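Local atomic coordinates of flavodoxin (Aquifex aeolicus, PDB entry 2ARK), a protein that binds FMN and probably serves as a low-potential electron donor to a number of redox enzymes. Residues A[137-142]-A[155-160]. Numbering follows the deposited sequence.
Sequences YGAVVA and RRLGRR
Leu-157, on the inward face of helix 148-168, meets Ala-139, the first residue of strand 139-142, and Gly-138 just before it. The contact is small, burying 96 Å² in all, and sets apolar side chains against each other and against backbone. The methyl of Ala-139 and the CB of Leu-157 face each other at 4.3 Å, both CA–CB bonds directed across the gap, with the two CA atoms 6.4 Å apart. With CG trans to the backbone N (chi1 -169°), the leucine swings across towards the strand, and chi2 of 72° sets both methyls against Ala-139. CD2 lies 4.3 Å from both CB and N of the alanine, while CD1 comes to 4.2 Å from the same amide N and reaches on to CA of Gly-138 at 4.3 Å. Gly-138 offers bare backbone to this methyl, and its phi of 146° belongs to a conformation accessible chiefly to glycine. Strand 139-142 pairs in parallel with strand 90-97, whose Phe-94 touches both Ala-139 and Leu-157; Met-21 of helix 17-30 also packs on Ala-139. Just before Leu-157, Arg-155 forms salt bridges with Glu-27 and Glu-152, and Arg-156 with Glu-152 and Asp-127. The joint lies inside the flavodoxin-like alpha/beta fold, where the last strand of the parallel sheet meets the long helix that follows it. With no hydrogen bond between the two segments, their direct hold comes from close fit and the exclusion of water.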
ATOM      1  N   TYR A 137     -10.045  -5.875  -4.290  1.00 25.25           N
ATOM      2  CA  TYR A 137      -9.391  -4.570  -4.581  1.00 25.61           C
ATOM      3  C   TYR A 137      -9.518  -4.192  -6.051  1.00 25.70           C
ATOM      4  O   TYR A 137      -9.096  -3.113  -6.482  1.00 27.16           O
ATOM      5  CB  TYR A 137      -7.938  -4.520  -4.035  1.00 25.57           C
ATOM      6  CG  TYR A 137      -8.005  -4.780  -2.552  1.00 25.24           C
ATOM      7  CD1 TYR A 137      -7.767  -6.064  -2.028  1.00 25.05           C
ATOM      8  CD2 TYR A 137      -8.447  -3.785  -1.689  1.00 26.03           C
ATOM      9  CE1 TYR A 137      -7.926  -6.329  -0.631  1.00 26.31           C
ATOM     10  CE2 TYR A 137      -8.631  -4.035  -0.286  1.00 25.63           C
ATOM     11  CZ  TYR A 137      -8.353  -5.301   0.230  1.00 26.41           C
ATOM     12  OH  TYR A 137      -8.521  -5.539   1.602  1.00 27.92           O
ATOM     13  N   GLY A 138     -10.142  -5.081  -6.806  1.00 25.17           N
ATOM     14  CA  GLY A 138     -10.392  -4.857  -8.223  1.00 25.20           C
ATOM     15  C   GLY A 138     -10.295  -6.193  -8.905  1.00 24.98           C
ATOM     16  O   GLY A 138      -9.836  -7.174  -8.300  1.00 25.94           O
ATOM     17  N   ALA A 139     -10.729  -6.253 -10.147  1.00 25.00           N
ATOM     18  CA  ALA A 139     -10.612  -7.497 -10.901  1.00 25.50           C
ATOM     19  C   ALA A 139      -9.135  -7.767 -11.249  1.00 25.30           C
ATOM     20  O   ALA A 139      -8.452  -6.905 -11.752  1.00 25.95           O
ATOM     21  CB  ALA A 139     -11.518  -7.467 -12.151  1.00 24.84           C
ATOM     22  N   VAL A 140      -8.636  -8.958 -10.931  1.00 25.91           N
ATOM     23  CA  VAL A 140      -7.237  -9.328 -11.203  1.00 25.43           C
ATOM     24  C   VAL A 140      -7.200 -10.730 -11.872  1.00 26.37           C
ATOM     25  O   VAL A 140      -8.031 -11.601 -11.561  1.00 25.89           O
ATOM     26  CB  VAL A 140      -6.342  -9.289  -9.891  1.00 25.75           C
ATOM     27  CG1 VAL A 140      -6.244  -7.851  -9.308  1.00 23.35           C
ATOM     28  CG2 VAL A 140      -6.876 -10.282  -8.801  1.00 23.84           C
ATOM     29  N   VAL A 141      -6.253 -10.925 -12.792  1.00 26.30           N
ATOM     30  CA  VAL A 141      -6.072 -12.176 -13.513  1.00 27.01           C
ATOM     31  C   VAL A 141      -4.580 -12.331 -13.800  1.00 27.55           C
ATOM     32  O   VAL A 141      -3.854 -11.334 -13.889  1.00 28.34           O
ATOM     33  CB  VAL A 141      -6.888 -12.194 -14.880  1.00 27.67           C
ATOM     34  CG1 VAL A 141      -6.619 -13.474 -15.632  1.00 28.53           C
ATOM     35  CG2 VAL A 141      -8.427 -12.063 -14.642  1.00 25.97           C
ATOM     36  N   ALA A 142      -4.091 -13.560 -13.919  1.00 27.54           N
ATOM     37  CA  ALA A 142      -2.773 -13.738 -14.489  1.00 28.25           C
ATOM     38  C   ALA A 142      -2.929 -14.081 -15.979  1.00 28.99           C
ATOM     39  O   ALA A 142      -3.644 -15.033 -16.342  1.00 29.54           O
ATOM     40  CB  ALA A 142      -1.990 -14.787 -13.745  1.00 27.80           C
ATOM     41  N   ARG A 155     -16.587  -9.053 -15.489  1.00 27.38           N
ATOM     42  CA  ARG A 155     -17.956  -8.643 -15.584  1.00 26.72           C
ATOM     43  C   ARG A 155     -18.494  -8.079 -14.270  1.00 27.11           C
ATOM     44  O   ARG A 155     -19.135  -7.019 -14.266  1.00 27.50           O
ATOM     45  CB  ARG A 155     -18.793  -9.819 -16.038  1.00 26.80           C
ATOM     46  CG  ARG A 155     -18.546 -10.289 -17.454  1.00 24.33           C
ATOM     47  CD  ARG A 155     -19.714 -11.209 -17.903  1.00 24.91           C
ATOM     48  NE  ARG A 155     -19.338 -11.976 -19.088  1.00 25.98           N
ATOM     49  CZ  ARG A 155     -18.894 -13.234 -19.072  1.00 27.39           C
ATOM     50  NH1 ARG A 155     -18.808 -13.904 -17.920  1.00 27.80           N
ATOM     51  NH2 ARG A 155     -18.551 -13.837 -20.216  1.00 26.13           N
ATOM     52  N   ARG A 156     -18.231  -8.761 -13.159  1.00 26.79           N
ATOM     53  CA  ARG A 156     -18.765  -8.319 -11.868  1.00 27.07           C
ATOM     54  C   ARG A 156     -18.322  -6.905 -11.458  1.00 27.67           C
ATOM     55  O   ARG A 156     -19.130  -6.128 -10.905  1.00 27.82           O
ATOM     56  CB  ARG A 156     -18.447  -9.309 -10.740  1.00 26.91           C
ATOM     57  CG  ARG A 156     -19.209  -8.998  -9.446  1.00 26.45           C
ATOM     58  CD  ARG A 156     -20.746  -9.114  -9.683  1.00 27.58           C
ATOM     59  NE  ARG A 156     -21.015 -10.321 -10.451  1.00 25.84           N
ATOM     60  CZ  ARG A 156     -21.229 -11.517  -9.920  1.00 23.61           C
ATOM     61  NH1 ARG A 156     -21.428 -12.546 -10.713  1.00 20.60           N
ATOM     62  NH2 ARG A 156     -21.267 -11.682  -8.611  1.00 22.53           N
ATOM     63  N   LEU A 157     -17.049  -6.589 -11.714  1.00 27.44           N
ATOM     64  CA  LEU A 157     -16.536  -5.251 -11.485  1.00 27.04           C
ATOM     65  C   LEU A 157     -17.378  -4.165 -12.143  1.00 27.17           C
ATOM     66  O   LEU A 157     -17.793  -3.224 -11.484  1.00 26.71           O
ATOM     67  CB  LEU A 157     -15.082  -5.141 -11.933  1.00 26.38           C
ATOM     68  CG  LEU A 157     -14.440  -3.815 -11.450  1.00 26.47           C
ATOM     69  CD1 LEU A 157     -14.162  -3.776  -9.886  1.00 24.91           C
ATOM     70  CD2 LEU A 157     -13.220  -3.509 -12.253  1.00 22.09           C
ATOM     71  N   GLY A 158     -17.628  -4.305 -13.452  1.00 27.82           N
ATOM     72  CA  GLY A 158     -18.405  -3.332 -14.208  1.00 27.25           C
ATOM     73  C   GLY A 158     -19.842  -3.259 -13.736  1.00 27.27           C
ATOM     74  O   GLY A 158     -20.422  -2.166 -13.685  1.00 27.50           O
ATOM     75  N   ARG A 159     -20.402  -4.429 -13.415  1.00 26.86           N
ATOM     76  CA  ARG A 159     -21.733  -4.602 -12.806  1.00 26.98           C
ATOM     77  C   ARG A 159     -21.875  -3.794 -11.514  1.00 26.45           C
ATOM     78  O   ARG A 159     -22.831  -3.037 -11.357  1.00 25.97           O
ATOM     79  CB  ARG A 159     -21.935  -6.077 -12.438  1.00 27.03           C
ATOM     80  CG  ARG A 159     -23.311  -6.664 -12.587  1.00 27.44           C
ATOM     81  CD  ARG A 159     -24.494  -5.795 -12.192  1.00 31.19           C
ATOM     82  NE  ARG A 159     -25.447  -5.813 -13.287  1.00 34.62           N
ATOM     83  CZ  ARG A 159     -26.655  -6.366 -13.306  1.00 33.69           C
ATOM     84  NH1 ARG A 159     -27.211  -6.926 -12.248  1.00 35.85           N
ATOM     85  NH2 ARG A 159     -27.330  -6.305 -14.423  1.00 33.34           N
ATOM     86  N   ARG A 160     -20.945  -4.004 -10.582  1.00 26.03           N
ATOM     87  CA  ARG A 160     -20.974  -3.305  -9.311  1.00 26.18           C
ATOM     88  C   ARG A 160     -20.725  -1.808  -9.494  1.00 26.78           C
ATOM     89  O   ARG A 160     -21.343  -0.986  -8.820  1.00 27.67           O
ATOM     90  CB  ARG A 160     -20.012  -3.947  -8.302  1.00 25.60           C
ATOM     91  CG  ARG A 160     -20.208  -3.507  -6.831  1.00 24.74           C
ATOM     92  CD  ARG A 160     -21.604  -3.757  -6.222  1.00 24.18           C
ATOM     93  NE  ARG A 160     -22.235  -5.004  -6.672  1.00 26.91           N
ATOM     94  CZ  ARG A 160     -21.890  -6.237  -6.271  1.00 26.23           C
ATOM     95  NH1 ARG A 160     -20.909  -6.425  -5.389  1.00 22.81           N
ATOM     96  NH2 ARG A 160     -22.536  -7.289  -6.762  1.00 24.64           N
TER